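Local coordinates for protein perosamine synthetase (Caulobacter crescentus, PDB 3BN1) that uses pyridoxal 5'-phosphate to transfer an amino group from L-glutamate to GDP-4-keto-6-deoxy-D-mannose, making GDP-perosamine for the O-antigen of lipopolysaccharide, at residues Ala255-Tyr263 / Leu350-Glu358; Pro102-Phe112 / Leu332-Cys343. All blocks are in the same frame, centred on the assembly; numbering follows the deposited sequence.

Contact 1: residues Ala255-Tyr263 / Leu350-Glu358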
loop_
_atom_site.group_PDB
_atom_site.type_symbol
_atom_site.label_atom_id
_atom_site.label_comp_id
_atom_site.label_asym_id
_atom_site.label_seq_id
_atom_site.Cartn_x
_atom_site.Cartn_y
_atom_site.Cartn_z
ATOM N N ALA A 255 -9.067 27.216 9.931
ATOM C CA ALA A 255 -10.171 26.652 10.638
ATOM C C ALA A 255 -9.691 26.030 11.938
ATOM O O ALA A 255 -10.265 26.239 13.012
ATOM C CB ALA A 255 -10.764 25.646 9.764
ATOM N N ARG A 256 -8.629 25.246 11.837
ATOM C CA ARG A 256 -8.029 24.613 12.998
ATOM C C ARG A 256 -7.518 25.745 13.927
ATOM O O ARG A 256 -7.703 25.681 15.157
ATOM C CB ARG A 256 -6.892 23.650 12.562
ATOM C CG ARG A 256 -7.131 22.196 12.579
ATOM C CD ARG A 256 -6.118 21.451 11.700
ATOM N NE ARG A 256 -6.740 20.186 11.323
ATOM C CZ ARG A 256 -6.917 19.191 12.191
ATOM N NH1 ARG A 256 -7.519 18.053 11.848
ATOM N NH2 ARG A 256 -6.440 19.347 13.415
ATOM N N GLU A 257 -6.884 26.788 13.363
ATOM C CA GLU A 257 -6.419 27.892 14.211
ATOM C C GLU A 257 -7.543 28.478 15.074
ATOM O O GLU A 257 -7.379 28.813 16.232
ATOM C CB GLU A 257 -5.793 29.018 13.413
ATOM C CG GLU A 257 -4.323 29.234 13.695
ATOM C CD GLU A 257 -3.624 30.053 12.587
ATOM O OE1 GLU A 257 -2.374 30.131 12.612
ATOM O OE2 GLU A 257 -4.297 30.615 11.681
ATOM N N ARG A 258 -8.696 28.657 14.462
ATOM C CA ARG A 258 -9.840 29.249 15.146
ATOM C C ARG A 258 -10.237 28.374 16.346
ATOM O O ARG A 258 -10.443 28.833 17.487
ATOM C CB ARG A 258 -10.968 29.157 14.117
ATOM C CG ARG A 258 -11.824 30.374 13.979
ATOM C CD ARG A 258 -11.869 30.769 12.514
ATOM N NE ARG A 258 -12.218 29.640 11.664
ATOM C CZ ARG A 258 -11.907 29.544 10.371
ATOM N NH1 ARG A 258 -11.182 30.490 9.761
ATOM N NH2 ARG A 258 -12.276 28.480 9.669
ATOM N N VAL A 259 -10.309 27.076 16.045
ATOM C CA VAL A 259 -10.700 26.079 17.015
ATOM C C VAL A 259 -9.726 26.091 18.170
ATOM O O VAL A 259 -10.117 26.121 19.354
ATOM C CB VAL A 259 -10.712 24.674 16.394
ATOM C CG1 VAL A 259 -10.555 23.557 17.545
ATOM C CG2 VAL A 259 -12.007 24.510 15.584
ATOM N N VAL A 260 -8.448 26.111 17.808
ATOM C CA VAL A 260 -7.386 26.140 18.794
ATOM C C VAL A 260 -7.527 27.411 19.625
ATOM O O VAL A 260 -7.308 27.440 20.842
ATOM C CB VAL A 260 -5.983 26.208 18.065
ATOM C CG1 VAL A 260 -4.899 26.522 19.104
ATOM C CG2 VAL A 260 -5.653 24.885 17.461
ATOM N N GLY A 261 -7.892 28.491 18.941
ATOM C CA GLY A 261 -8.042 29.737 19.681
ATOM C C GLY A 261 -9.150 29.705 20.717
ATOM O O GLY A 261 -9.053 30.293 21.804
ATOM N N TRP A 262 -10.191 28.963 20.396
ATOM C CA TRP A 262 -11.337 28.822 21.287
ATOM C C TRP A 262 -10.893 28.076 22.534
ATOM O O TRP A 262 -11.223 28.462 23.654
ATOM C CB TRP A 262 -12.441 28.096 20.541
ATOM C CG TRP A 262 -13.118 29.003 19.623
ATOM C CD1 TRP A 262 -13.258 30.365 19.772
ATOM C CD2 TRP A 262 -13.783 28.644 18.393
ATOM N NE1 TRP A 262 -13.925 30.876 18.670
ATOM C CE2 TRP A 262 -14.262 29.851 17.815
ATOM C CE3 TRP A 262 -14.025 27.422 17.729
ATOM C CZ2 TRP A 262 -15.030 29.870 16.623
ATOM C CZ3 TRP A 262 -14.777 27.447 16.524
ATOM C CH2 TRP A 262 -15.251 28.681 15.982
ATOM N N TYR A 263 -10.083 27.040 22.317
ATOM C CA TYR A 263 -9.498 26.255 23.412
ATOM C C TYR A 263 -8.662 27.125 24.334
ATOM O O TYR A 263 -8.798 27.009 25.556
ATOM C CB TYR A 263 -8.665 25.065 22.893
ATOM C CG TYR A 263 -9.417 23.764 22.592
ATOM C CD1 TYR A 263 -10.230 23.154 23.532
ATOM C CD2 TYR A 263 -9.283 23.141 21.373
ATOM C CE1 TYR A 263 -10.918 21.969 23.238
ATOM C CE2 TYR A 263 -9.967 21.964 21.049
ATOM C CZ TYR A 263 -10.771 21.354 21.978
ATOM O OH TYR A 263 -11.419 20.146 21.696
ATOM N N LEU A 350 -7.572 16.151 22.409
ATOM C CA LEU A 350 -8.966 16.618 22.429
ATOM C C LEU A 350 -9.459 16.866 20.986
ATOM O O LEU A 350 -8.650 17.095 20.101
ATOM C CB LEU A 350 -8.997 17.981 23.146
ATOM C CG LEU A 350 -8.736 17.991 24.658
ATOM C CD1 LEU A 350 -8.779 19.419 25.259
ATOM C CD2 LEU A 350 -9.767 17.022 25.215
ATOM N N PRO A 351 -10.774 16.867 20.727
ATOM C CA PRO A 351 -11.256 17.144 19.360
ATOM C C PRO A 351 -10.632 18.423 18.758
ATOM O O PRO A 351 -10.636 19.531 19.347
ATOM C CB PRO A 351 -12.762 17.342 19.521
ATOM C CG PRO A 351 -13.103 16.535 20.746
ATOM C CD PRO A 351 -11.865 16.645 21.686
ATOM N N THR A 352 -10.155 18.242 17.531
ATOM C CA THR A 352 -9.492 19.301 16.777
ATOM C C THR A 352 -9.649 18.948 15.326
ATOM O O THR A 352 -9.050 17.986 14.840
ATOM C CB THR A 352 -7.961 19.302 17.090
ATOM O OG1 THR A 352 -7.728 18.800 18.424
ATOM C CG2 THR A 352 -7.423 20.703 17.013
ATOM N N HIS A 353 -10.497 19.698 14.655
ATOM C CA HIS A 353 -10.738 19.480 13.221
ATOM C C HIS A 353 -11.503 20.670 12.671
ATOM O O HIS A 353 -12.132 21.403 13.438
ATOM C CB HIS A 353 -11.358 18.080 12.839
ATOM C CG HIS A 353 -12.771 17.862 13.294
ATOM N ND1 HIS A 353 -13.860 18.453 12.687
ATOM C CD2 HIS A 353 -13.262 17.149 14.338
ATOM C CE1 HIS A 353 -14.956 18.124 13.342
ATOM N NE2 HIS A 353 -14.624 17.313 14.333
ATOM N N ALA A 354 -11.460 20.841 11.358
ATOM C CA ALA A 354 -12.069 21.983 10.697
ATOM C C ALA A 354 -13.551 22.116 10.783
ATOM O O ALA A 354 -14.035 23.215 10.523
ATOM C CB ALA A 354 -11.602 22.135 9.202
ATOM N N GLY A 355 -14.275 21.044 11.103
ATOM C CA GLY A 355 -15.733 21.133 11.204
ATOM C C GLY A 355 -16.257 21.566 12.595
ATOM O O GLY A 355 -17.459 21.725 12.779
ATOM N N LEU A 356 -15.375 21.777 13.571
ATOM C CA LEU A 356 -15.823 22.150 14.936
ATOM C C LEU A 356 -16.218 23.605 15.115
ATOM O O LEU A 356 -15.495 24.499 14.661
ATOM C CB LEU A 356 -14.758 21.825 15.983
ATOM C CG LEU A 356 -14.317 20.369 15.883
ATOM C CD1 LEU A 356 -13.112 20.432 16.759
ATOM C CD2 LEU A 356 -15.473 19.521 16.534
ATOM N N THR A 357 -17.367 23.806 15.778
ATOM C CA THR A 357 -17.912 25.132 16.110
ATOM C C THR A 357 -17.515 25.568 17.513
ATOM O O THR A 357 -17.170 24.736 18.342
ATOM C CB THR A 357 -19.478 25.194 16.015
ATOM O OG1 THR A 357 -20.096 24.370 17.009
ATOM C CG2 THR A 357 -19.925 24.746 14.639
ATOM N N GLU A 358 -17.666 26.866 17.782
ATOM C CA GLU A 358 -17.368 27.431 19.082
ATOM C C GLU A 358 -18.274 26.736 20.111
ATOM O O GLU A 358 -17.840 26.413 21.208
ATOM C CB GLU A 358 -17.582 28.959 19.104
ATOM C CG GLU A 358 -17.080 29.481 20.417
ATOM C CD GLU A 358 -17.174 30.977 20.568
ATOM O OE1 GLU A 358 -17.550 31.595 19.571
ATOM O OE2 GLU A 358 -16.883 31.550 21.646
#
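The hydroxyl of Tyr263 gives its proton to the carbonyl of Pro351, with OH 2.6 Å from O. The oxygen receives it on a lone pair, in the carbonyl plane at a C=O...donor angle of 130°, and it lies at the edge of the phenol ring. Leu350 adds an apolar touch to the same ring through CD1, and Tyr290 of the neighbouring strand stacks on it.

One turn back along the helix, Val259 reaches the loop with CG2, which rests 3.9 Å from Leu356 CB. Val259 CG1, anti to the backbone N (chi1 157°), turns instead to Leu356 CD1. Trp262 lies across the start of the next helix: Glu358 CB sits over the centre of its six-membered ring, 3.6 Å from the centroid, in a CH-pi contact. The other face of the indole meets Arg258 O of its own helix. Glu358 extends fully from CB, its carboxylate 13° from the indole plane, and OE2 goes on to a salt bridge with Lys266.

At the other end, Ala255 CB and Ala354 CB meet at 3.7 Å. Beside them, Arg256 is extended from CG to NE and lays one guanidinium face over His353 CA, while its NH2 is hydrogen-bonded to Trp288 O. His353 folds back over its own turn, ND1 accepting from Gly355 N at 3.1 Å and the imidazole face covered by Leu356 CG.

Helix 249-266 is thus packed against a type I beta turn, His353 to Leu356, in a strand-turn-helix connection whose Thr357 N-caps helix 358-371.

Contact 2: residues Pro102-Phe112 / Leu332-Cys343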
loop_
_atom_site.group_PDB
_atom_site.type_symbol
_atom_site.label_atom_id
_atom_site.label_comp_id
_atom_site.label_asym_id
_atom_site.label_seq_id
_atom_site.Cartn_x
_atom_site.Cartn_y
_atom_site.Cartn_z
ATOM N N PRO A 102 15.538 -0.020 15.713
ATOM C CA PRO A 102 15.040 1.252 16.242
ATOM C C PRO A 102 15.840 1.485 17.555
ATOM O O PRO A 102 16.108 0.541 18.312
ATOM C CB PRO A 102 13.582 0.899 16.569
ATOM C CG PRO A 102 13.299 -0.263 15.708
ATOM C CD PRO A 102 14.512 -1.071 15.817
ATOM N N VAL A 103 16.247 2.730 17.814
ATOM C CA VAL A 103 16.980 3.109 19.037
ATOM C C VAL A 103 16.213 4.285 19.587
ATOM O O VAL A 103 16.183 5.407 19.021
ATOM C CB VAL A 103 18.458 3.458 18.759
ATOM C CG1 VAL A 103 19.177 4.033 20.036
ATOM C CG2 VAL A 103 19.167 2.199 18.229
ATOM N N LEU A 104 15.513 3.963 20.667
ATOM C CA LEU A 104 14.534 4.823 21.218
ATOM C C LEU A 104 15.168 5.906 22.019
ATOM O O LEU A 104 16.136 5.677 22.735
ATOM C CB LEU A 104 13.492 4.073 22.093
ATOM C CG LEU A 104 12.744 2.873 21.484
ATOM C CD1 LEU A 104 11.756 2.247 22.436
ATOM C CD2 LEU A 104 12.048 3.323 20.182
ATOM N N VAL A 105 14.551 7.072 21.884
ATOM C CA VAL A 105 14.977 8.300 22.581
ATOM C C VAL A 105 13.738 8.977 23.237
ATOM O O VAL A 105 12.588 8.827 22.761
ATOM C CB VAL A 105 15.676 9.305 21.612
ATOM C CG1 VAL A 105 14.688 9.773 20.505
ATOM C CG2 VAL A 105 16.256 10.462 22.417
ATOM N N ASP A 106 13.975 9.661 24.361
ATOM C CA ASP A 106 12.915 10.291 25.149
ATOM C C ASP A 106 12.587 11.596 24.470
ATOM O O ASP A 106 13.318 12.029 23.593
ATOM C CB ASP A 106 13.409 10.639 26.561
ATOM C CG ASP A 106 12.348 10.486 27.590
ATOM O OD1 ASP A 106 11.185 10.307 27.184
ATOM O OD2 ASP A 106 12.660 10.551 28.793
ATOM N N ASN A 107 11.466 12.194 24.857
ATOM C CA ASN A 107 10.996 13.466 24.310
ATOM C C ASN A 107 10.944 14.553 25.368
ATOM O O ASN A 107 11.163 14.298 26.559
ATOM C CB ASN A 107 9.542 13.360 23.819
ATOM C CG ASN A 107 8.607 12.761 24.855
ATOM O OD1 ASN A 107 8.598 11.551 25.007
ATOM N ND2 ASN A 107 7.715 13.544 25.431
ATOM N N ASP A 108 10.604 15.754 24.897
ATOM C CA ASP A 108 10.467 16.931 25.734
ATOM C C ASP A 108 9.127 16.803 26.434
ATOM O O ASP A 108 8.112 16.394 25.827
ATOM C CB ASP A 108 10.447 18.165 24.830
ATOM C CG ASP A 108 10.341 19.499 25.610
ATOM O OD1 ASP A 108 11.382 20.125 25.913
ATOM O OD2 ASP A 108 9.219 19.968 25.872
ATOM N N PRO A 109 9.122 17.175 27.704
ATOM C CA PRO A 109 7.895 17.085 28.495
ATOM C C PRO A 109 6.796 18.073 28.096
ATOM O O PRO A 109 5.625 17.906 28.483
ATOM C CB PRO A 109 8.375 17.398 29.904
ATOM C CG PRO A 109 9.612 18.270 29.645
ATOM C CD PRO A 109 10.282 17.555 28.528
ATOM N N ARG A 110 7.207 19.093 27.339
ATOM C CA ARG A 110 6.328 20.178 26.956
ATOM C C ARG A 110 5.808 20.119 25.555
ATOM O O ARG A 110 4.620 20.259 25.311
ATOM C CB ARG A 110 7.042 21.500 27.203
ATOM C CG ARG A 110 6.846 21.931 28.656
ATOM C CD ARG A 110 7.296 23.395 28.956
ATOM N NE ARG A 110 8.500 23.689 28.172
ATOM C CZ ARG A 110 8.994 24.886 27.868
ATOM N NH1 ARG A 110 8.451 26.024 28.324
ATOM N NH2 ARG A 110 10.083 24.901 27.104
ATOM N N THR A 111 6.702 19.830 24.636
ATOM C CA THR A 111 6.276 19.760 23.259
ATOM C C THR A 111 5.969 18.351 22.803
ATOM O O THR A 111 5.620 18.193 21.626
ATOM C CB THR A 111 7.441 20.211 22.296
ATOM O OG1 THR A 111 8.540 19.300 22.380
ATOM C CG2 THR A 111 7.987 21.566 22.636
ATOM N N PHE A 112 6.279 17.347 23.636
ATOM C CA PHE A 112 6.117 15.947 23.264
ATOM C C PHE A 112 7.086 15.489 22.181
ATOM O O PHE A 112 6.935 14.334 21.686
ATOM C CB PHE A 112 4.693 15.541 22.822
ATOM C CG PHE A 112 3.616 16.013 23.739
ATOM C CD1 PHE A 112 3.334 15.316 24.928
ATOM C CD2 PHE A 112 2.880 17.179 23.446
ATOM C CE1 PHE A 112 2.320 15.754 25.810
ATOM C CE2 PHE A 112 1.883 17.646 24.349
ATOM C CZ PHE A 112 1.613 16.931 25.519
ATOM N N LEU A 332 13.212 -2.936 23.653
ATOM C CA LEU A 332 14.092 -1.825 23.401
ATOM C C LEU A 332 13.933 -0.860 24.555
ATOM O O LEU A 332 14.414 0.281 24.456
ATOM C CB LEU A 332 13.653 -1.120 22.126
ATOM C CG LEU A 332 13.621 -1.970 20.868
ATOM C CD1 LEU A 332 13.149 -0.989 19.799
ATOM C CD2 LEU A 332 15.030 -2.479 20.617
ATOM N N ALA A 333 13.240 -1.289 25.610
ATOM C CA ALA A 333 13.095 -0.406 26.734
ATOM C C ALA A 333 14.452 -0.023 27.315
ATOM O O ALA A 333 15.412 -0.804 27.232
ATOM C CB ALA A 333 12.250 -1.030 27.820
ATOM N N THR A 334 14.532 1.209 27.832
ATOM C CA THR A 334 15.672 1.717 28.585
ATOM C C THR A 334 15.212 2.458 29.825
ATOM O O THR A 334 14.021 2.754 29.978
ATOM C CB THR A 334 16.709 2.518 27.802
ATOM O OG1 THR A 334 16.246 3.862 27.692
ATOM C CG2 THR A 334 16.835 1.908 26.413
ATOM N N ASP A 335 16.126 2.725 30.751
ATOM C CA ASP A 335 15.718 3.480 31.937
ATOM C C ASP A 335 15.712 5.031 31.684
ATOM O O ASP A 335 15.572 5.859 32.587
ATOM C CB ASP A 335 16.494 3.016 33.171
ATOM C CG ASP A 335 17.994 3.232 33.064
ATOM O OD1 ASP A 335 18.374 4.269 32.489
ATOM O OD2 ASP A 335 18.787 2.402 33.583
ATOM N N ASP A 336 15.840 5.448 30.430
ATOM C CA ASP A 336 15.883 6.881 30.132
ATOM C C ASP A 336 14.839 7.235 29.106
ATOM O O ASP A 336 15.084 7.984 28.127
ATOM C CB ASP A 336 17.244 7.287 29.577
ATOM C CG ASP A 336 17.517 8.797 29.753
ATOM O OD1 ASP A 336 16.790 9.426 30.533
ATOM O OD2 ASP A 336 18.420 9.413 29.139
ATOM N N LEU A 337 13.665 6.697 29.374
ATOM C CA LEU A 337 12.435 6.973 28.582
ATOM C C LEU A 337 11.291 7.445 29.502
ATOM O O LEU A 337 10.092 7.342 29.208
ATOM C CB LEU A 337 11.989 5.765 27.747
ATOM C CG LEU A 337 13.069 5.350 26.733
ATOM C CD1 LEU A 337 12.712 3.977 26.221
ATOM C CD2 LEU A 337 13.329 6.405 25.557
ATOM N N LYS A 338 11.702 8.025 30.625
ATOM C CA LYS A 338 10.740 8.439 31.626
ATOM C C LYS A 338 9.757 9.527 31.194
ATOM O O LYS A 338 8.618 9.515 31.637
ATOM C CB LYS A 338 11.471 8.729 32.947
ATOM C CG LYS A 338 12.144 7.454 33.531
ATOM C CD LYS A 338 13.158 7.671 34.686
ATOM C CE LYS A 338 12.627 7.229 36.064
ATOM N NZ LYS A 338 11.444 6.310 35.977
ATOM N N ILE A 339 10.186 10.477 30.361
ATOM C CA ILE A 339 9.268 11.543 29.966
ATOM C C ILE A 339 8.203 10.937 29.074
ATOM O O ILE A 339 7.016 11.170 29.293
ATOM C CB ILE A 339 9.888 12.773 29.264
ATOM C CG1 ILE A 339 10.987 13.459 30.083
ATOM C CG2 ILE A 339 8.781 13.817 29.051
ATOM C CD1 ILE A 339 10.540 13.788 31.529
ATOM N N ALA A 340 8.613 10.092 28.125
ATOM C CA ALA A 340 7.637 9.457 27.226
ATOM C C ALA A 340 6.574 8.660 28.044
ATOM O O ALA A 340 5.374 8.678 27.752
ATOM C CB ALA A 340 8.398 8.496 26.267
ATOM N N GLU A 341 7.018 7.946 29.073
ATOM C CA GLU A 341 6.086 7.176 29.915
ATOM C C GLU A 341 5.078 8.063 30.617
ATOM O O GLU A 341 3.869 7.751 30.625
ATOM C CB GLU A 341 6.852 6.392 30.978
ATOM C CG GLU A 341 7.624 5.191 30.399
ATOM C CD GLU A 341 8.707 4.710 31.339
ATOM O OE1 GLU A 341 8.706 5.081 32.539
ATOM O OE2 GLU A 341 9.613 4.030 30.844
ATOM N N ALA A 342 5.573 9.190 31.170
ATOM C CA ALA A 342 4.725 10.178 31.883
ATOM C C ALA A 342 3.682 10.779 30.923
ATOM O O ALA A 342 2.485 10.878 31.224
ATOM C CB ALA A 342 5.628 11.353 32.457
ATOM N N CYS A 343 4.142 11.150 29.735
ATOM C CA CYS A 343 3.238 11.731 28.750
ATOM C C CYS A 343 2.181 10.749 28.323
ATOM O O CYS A 343 1.025 11.114 28.178
ATOM C CB CYS A 343 3.960 12.251 27.535
ATOM S SG CYS A 343 5.008 13.696 27.893
HETATM O O HOH W 1 16.085 1.464 22.707
HETATM O O HOH W 2 17.072 5.473 25.945
HETATM O O HOH W 3 16.335 8.479 25.735
HETATM O O HOH W 4 14.157 9.814 30.802
#
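Pro102 opens the contact with CB, set crosswise against Leu332 CD1 at 3.8 Å. Leu104 follows on the same side of the strand, bringing CD1 to Leu332 CB, while a water joins its backbone N to Leu332 O. Leu337 CD2 comes up against the peptide between Val105 and Asp106.

Asp106 carries the polar load. Its carboxylate meets the first turn of helix 338-346 with both oxygens, each using its syn lone pair: OD1 takes Ala340 N at 2.7 Å, and OD2 takes Ile339 N at 2.9 Å in a bond with an angle of 162°. A water 2.6 Å from OD2 also bonds Asp336 OD1 and Lys338 N. The carboxylate thus takes up two backbone N-H groups at the helix start, whose dipole probably favours its negative charge.

Asn107 puts OD1 against Ala340 CB at 3.3 Å; its ND2 donates to Asp108 O and, weakly, to Cys343 SG. Asp108 OD2 accepts from Arg110 N, an Asx turn, and from Thr111 N, which completes an Asx motif. Pro109 then presses on Ile339 CG2, and the Phe112 ring brings CD1 to 3.8 Å from Cys343 SG, an oblique sulfur-aromatic contact.

Strand 101-105, the edge strand of the seven-stranded sheet within this chain, is bordered by strand 80-84, while its continuation docks on the start of helix 338-346; Phe112 and Cys343 both touch strand 290-294.

Contact 1 and contact 2 are separate, with centres 29 Å apart and nearest atoms about 10 Å apart, yet strand 347-350 joins them: it follows directly on helix 338-346 of contact 2 and leads into segment 350-358 of contact 1. Strand 290-294 runs alongside it, supplying Tyr290 to contact 1 and Arg293 to contact 2. Bound 2-oxoglutarate lies about 10 Å from the side chain of Arg256 and about 14 Å from that of Phe112, so neither contact forms its pocket. Contact 1 comes nearer through Arg256, whose partner Trp288 is itself a pocket residue.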